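Local coordinates for protein arginine--tRNA ligase (Campylobacter jejuni, PDB 3FNR) that catalyses the ATP-dependent attachment of L-arginine to tRNA(Arg), releasing AMP and diphosphate, as a monomeric class I aminoacyl-tRNA synthetase, at residues A[34-39]-A[158-163]; A[53-58]-A[239-244]. The protein carries 1 engineered substitution. All coordinates share one frame; numbering follows the deposited sequence.

Interaction 1. Residues A[34-39]-A[158-163]; sequences LEYVSA and AKIKID
The phenol ring of Y36 receives the methyl CD1 of I162 over one face, in a CH-pi contact 4.2 Å from the ring centroid and 24° off the normal. That methyl is displaced toward the rim, where Y36 CE1 is also 3.9 Å from I162 CG1. In the ring plane, at the hydroxyl edge, lies a water: Y36 OH donates to it over a short 2.5 Å, and it in turn donates to K161 O at 2.9 Å. I160 CG2 comes up obliquely at the same end, 3.5 Å from Y36 OH. With CG of Y36 set between its own backbone N and carbonyl carbon (chi1 74°), the ring can extend to the loop 158-163. This is the Rossmann-type catalytic domain of class I synthetases: strand 31-35 carries the chain by way of Y36 toward the 'HIGH' region, which opens at A39, while the loop joins helix 136-157, ended by a Schellman motif at K159, to strand 165-167. V37 CG2 adds a methyl-to-methyl contact with I162 CD1 at 4.1 Å. S38 OG donates to the anti lone pair of E35 OE2 (2.7 Å) and also bonds Y75 N, while E35 OE1 is paired with K230.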
# COMPACT_ATOMS: atom_id res chain seq x y z
N LEU A 34 -5.48 -2.47 9.85
CA LEU A 34 -5.05 -1.37 8.98
C LEU A 34 -6.16 -0.95 8.03
O LEU A 34 -6.66 -1.76 7.24
CB LEU A 34 -3.83 -1.78 8.16
CG LEU A 34 -2.76 -0.85 7.57
CD1 LEU A 34 -2.26 -1.43 6.25
CD2 LEU A 34 -3.17 0.60 7.38
N GLU A 35 -6.52 0.33 8.07
CA GLU A 35 -7.43 0.86 7.07
C GLU A 35 -6.64 1.83 6.24
O GLU A 35 -6.08 2.80 6.76
CB GLU A 35 -8.62 1.57 7.71
CG GLU A 35 -9.57 2.19 6.67
CD GLU A 35 -9.87 3.66 6.94
OE1 GLU A 35 -9.93 4.05 8.13
OE2 GLU A 35 -10.03 4.43 5.96
N TYR A 36 -6.59 1.57 4.94
CA TYR A 36 -5.82 2.41 4.03
C TYR A 36 -6.44 2.52 2.64
O TYR A 36 -7.37 1.78 2.30
CB TYR A 36 -4.35 1.96 3.98
CG TYR A 36 -4.04 0.67 3.23
CD1 TYR A 36 -4.56 -0.56 3.64
CD2 TYR A 36 -3.17 0.68 2.14
CE1 TYR A 36 -4.25 -1.74 2.96
CE2 TYR A 36 -2.86 -0.48 1.45
CZ TYR A 36 -3.39 -1.69 1.87
OH TYR A 36 -3.06 -2.82 1.18
N VAL A 37 -5.89 3.45 1.86
CA VAL A 37 -6.38 3.85 0.53
C VAL A 37 -7.72 4.56 0.68
O VAL A 37 -7.74 5.80 0.70
CB VAL A 37 -6.42 2.70 -0.54
CG1 VAL A 37 -6.67 3.28 -1.93
CG2 VAL A 37 -5.11 1.90 -0.56
N SER A 38 -8.81 3.80 0.80
CA SER A 38 -10.17 4.33 1.04
C SER A 38 -10.53 5.51 0.16
O SER A 38 -11.04 6.51 0.64
CB SER A 38 -10.35 4.72 2.51
OG SER A 38 -10.21 3.60 3.35
N ALA A 39 -10.25 5.40 -1.14
CA ALA A 39 -10.56 6.47 -2.08
C ALA A 39 -12.05 6.42 -2.44
O ALA A 39 -12.66 5.34 -2.42
CB ALA A 39 -9.72 6.32 -3.31
N ALA A 158 -1.03 -3.30 -9.14
CA ALA A 158 0.13 -3.06 -8.29
C ALA A 158 0.34 -4.15 -7.24
O ALA A 158 1.08 -3.94 -6.27
CB ALA A 158 0.01 -1.72 -7.63
N LYS A 159 -0.30 -5.30 -7.46
CA LYS A 159 -0.20 -6.48 -6.58
C LYS A 159 -0.80 -6.25 -5.18
O LYS A 159 -0.35 -6.84 -4.18
CB LYS A 159 1.24 -7.02 -6.50
CG LYS A 159 1.96 -7.19 -7.85
CD LYS A 159 1.40 -8.36 -8.66
CE LYS A 159 1.99 -8.39 -10.08
NZ LYS A 159 1.53 -7.26 -10.94
N ILE A 160 -1.83 -5.41 -5.11
CA ILE A 160 -2.48 -5.07 -3.85
C ILE A 160 -3.91 -5.61 -3.80
O ILE A 160 -4.73 -5.30 -4.66
CB ILE A 160 -2.48 -3.54 -3.60
CG1 ILE A 160 -1.04 -3.01 -3.57
CG2 ILE A 160 -3.24 -3.20 -2.31
CD1 ILE A 160 -0.89 -1.50 -3.83
N LYS A 161 -4.19 -6.43 -2.80
CA LYS A 161 -5.55 -6.87 -2.49
C LYS A 161 -5.87 -6.51 -1.04
O LYS A 161 -5.08 -6.79 -0.15
CB LYS A 161 -5.68 -8.39 -2.69
CG LYS A 161 -5.62 -8.86 -4.13
CD LYS A 161 -5.73 -10.38 -4.20
CE LYS A 161 -5.63 -10.90 -5.62
NZ LYS A 161 -6.83 -10.55 -6.43
N ILE A 162 -7.02 -5.88 -0.83
CA ILE A 162 -7.47 -5.50 0.51
C ILE A 162 -8.57 -6.47 0.97
O ILE A 162 -9.43 -6.86 0.18
CB ILE A 162 -7.91 -4.01 0.55
CG1 ILE A 162 -6.69 -3.10 0.29
CG2 ILE A 162 -8.57 -3.64 1.87
CD1 ILE A 162 -7.00 -1.62 0.25
N ASP A 163 -8.51 -6.90 2.22
CA ASP A 163 -9.31 -8.03 2.69
C ASP A 163 -10.78 -7.73 3.04
O ASP A 163 -11.59 -8.66 3.16
CB ASP A 163 -8.60 -8.73 3.86
CG ASP A 163 -7.37 -9.52 3.41
OD1 ASP A 163 -7.07 -9.52 2.20
OD2 ASP A 163 -6.71 -10.14 4.27
O HOH W 1 -3.05 -5.34 1.32

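Interaction 2. Residues A[53-58]-A[239-244]; sequences AVFGDT and INIWGA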
# COMPACT_ATOMS: atom_id res chain seq x y z
N ALA A 53 -1.02 3.31 -0.65
CA ALA A 53 -1.34 1.94 -1.08
C ALA A 53 -0.12 1.00 -1.01
O ALA A 53 -0.20 -0.10 -0.45
CB ALA A 53 -1.90 1.96 -2.47
N VAL A 54 1.01 1.44 -1.57
CA VAL A 54 2.23 0.62 -1.64
C VAL A 54 2.79 0.39 -0.24
O VAL A 54 3.13 -0.75 0.12
CB VAL A 54 3.28 1.25 -2.59
CG1 VAL A 54 4.69 0.61 -2.42
CG2 VAL A 54 2.82 1.13 -4.04
N PHE A 55 2.84 1.45 0.56
CA PHE A 55 3.27 1.35 1.95
C PHE A 55 2.41 0.37 2.75
O PHE A 55 2.93 -0.50 3.46
CB PHE A 55 3.30 2.73 2.63
CG PHE A 55 3.96 2.74 3.99
CD1 PHE A 55 5.32 3.06 4.11
CD2 PHE A 55 3.24 2.45 5.15
CE1 PHE A 55 5.94 3.08 5.37
CE2 PHE A 55 3.86 2.46 6.42
CZ PHE A 55 5.20 2.78 6.52
N GLY A 56 1.08 0.48 2.63
CA GLY A 56 0.17 -0.36 3.43
C GLY A 56 0.22 -1.83 3.08
O GLY A 56 0.11 -2.69 3.96
N ASP A 57 0.38 -2.12 1.79
CA ASP A 57 0.42 -3.52 1.37
C ASP A 57 1.73 -4.16 1.79
O ASP A 57 1.75 -5.31 2.24
CB ASP A 57 0.22 -3.66 -0.14
CG ASP A 57 0.10 -5.11 -0.55
OD1 ASP A 57 0.95 -5.59 -1.34
OD2 ASP A 57 -0.83 -5.80 -0.06
N THR A 58 2.82 -3.40 1.68
CA THR A 58 4.11 -3.91 2.11
C THR A 58 4.07 -4.13 3.62
O THR A 58 4.42 -5.21 4.08
CB THR A 58 5.27 -2.98 1.68
OG1 THR A 58 5.16 -2.72 0.28
CG2 THR A 58 6.60 -3.64 1.93
N ILE A 239 -4.40 0.98 12.77
CA ILE A 239 -3.50 1.84 12.00
C ILE A 239 -4.24 2.50 10.84
O ILE A 239 -4.95 1.83 10.10
CB ILE A 239 -2.31 1.03 11.44
CG1 ILE A 239 -1.68 0.15 12.53
CG2 ILE A 239 -1.29 1.95 10.77
CD1 ILE A 239 -0.59 -0.80 12.02
N ASN A 240 -4.08 3.82 10.71
CA ASN A 240 -4.52 4.55 9.53
C ASN A 240 -3.32 5.05 8.75
O ASN A 240 -2.30 5.41 9.33
CB ASN A 240 -5.35 5.77 9.92
CG ASN A 240 -6.66 5.42 10.59
OD1 ASN A 240 -7.10 4.26 10.59
ND2 ASN A 240 -7.30 6.43 11.16
N ILE A 241 -3.45 5.09 7.43
CA ILE A 241 -2.49 5.80 6.60
C ILE A 241 -3.21 6.98 5.95
O ILE A 241 -4.11 6.80 5.12
CB ILE A 241 -1.83 4.89 5.54
CG1 ILE A 241 -1.08 3.74 6.22
CG2 ILE A 241 -0.87 5.70 4.68
CD1 ILE A 241 -0.67 2.65 5.28
N TRP A 242 -2.83 8.19 6.34
CA TRP A 242 -3.45 9.40 5.82
C TRP A 242 -2.43 10.21 5.02
O TRP A 242 -1.22 10.05 5.21
CB TRP A 242 -3.99 10.28 6.95
CG TRP A 242 -5.17 9.72 7.72
CD1 TRP A 242 -5.92 8.61 7.42
CD2 TRP A 242 -5.77 10.29 8.90
NE1 TRP A 242 -6.91 8.44 8.35
CE2 TRP A 242 -6.85 9.46 9.27
CE3 TRP A 242 -5.49 11.42 9.69
CZ2 TRP A 242 -7.66 9.71 10.39
CZ3 TRP A 242 -6.29 11.68 10.81
CH2 TRP A 242 -7.36 10.82 11.15
N GLY A 243 -2.93 11.07 4.13
CA GLY A 243 -2.07 12.02 3.43
C GLY A 243 -1.55 13.03 4.43
O GLY A 243 -2.28 13.40 5.36
N ALA A 244 -0.31 13.47 4.24
CA ALA A 244 0.37 14.37 5.18
C ALA A 244 -0.33 15.70 5.41
O ALA A 244 -0.18 16.31 6.47
CB ALA A 244 1.81 14.60 4.74
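I241 lays the end of its side chain against the helix backbone at G56, where its CD1 is 3.6 Å from G56 CA and 3.8 Å from G56 N. The packing is that of a Rossmann-type domain, with helix 50-65 lying against the parallel strand 237-243. Because G56 carries no side chain, the methyl can sit directly on the main chain. I241 CD1 also meets the edge of the F55 ring, near its plane, at 3.9 Å from F55 CD2. I241 reaches this far because CG1 lies anti to the carbonyl carbon and the chain runs on extended to CD1 (chi2 167°). One layer out, the strand is held by backbone bonds from I239 to L33 and E35 and, across its other edge, from N240 and W242 to strand 267-279. The helix is tied in its turn to R309, which bonds D57 OD1 and T58 OG1, and R61 shares the D57 oxygen. T58 OG1 also donates to V54 O at 2.8 Å, approaching from the face of that carbonyl plane opposite T58 N.

Interactions 1 and 2 have centres 8 Å apart in the buried heart of the catalytic domain. Their segments alternate along the chain, in the order 34-39, 53-58, 158-163, 239-244, so the two long-range connections cross along the chain. Strands 31-35 and 237-243 are parallel neighbours in one sheet, joined where E35 N probably donates to I239 O (3.0 Å). Helix 50-65 follows strand 31-35 after the 'HIGH' region and meets both contacts: A53 O packs on Y36 CE2 at 3.3 Å, and D57 lies beside K159 O. I160 and I162 of the loop thus join sheet and helix in one packed region that reaches the 'HIGH' region, a signature motif of class I synthetases.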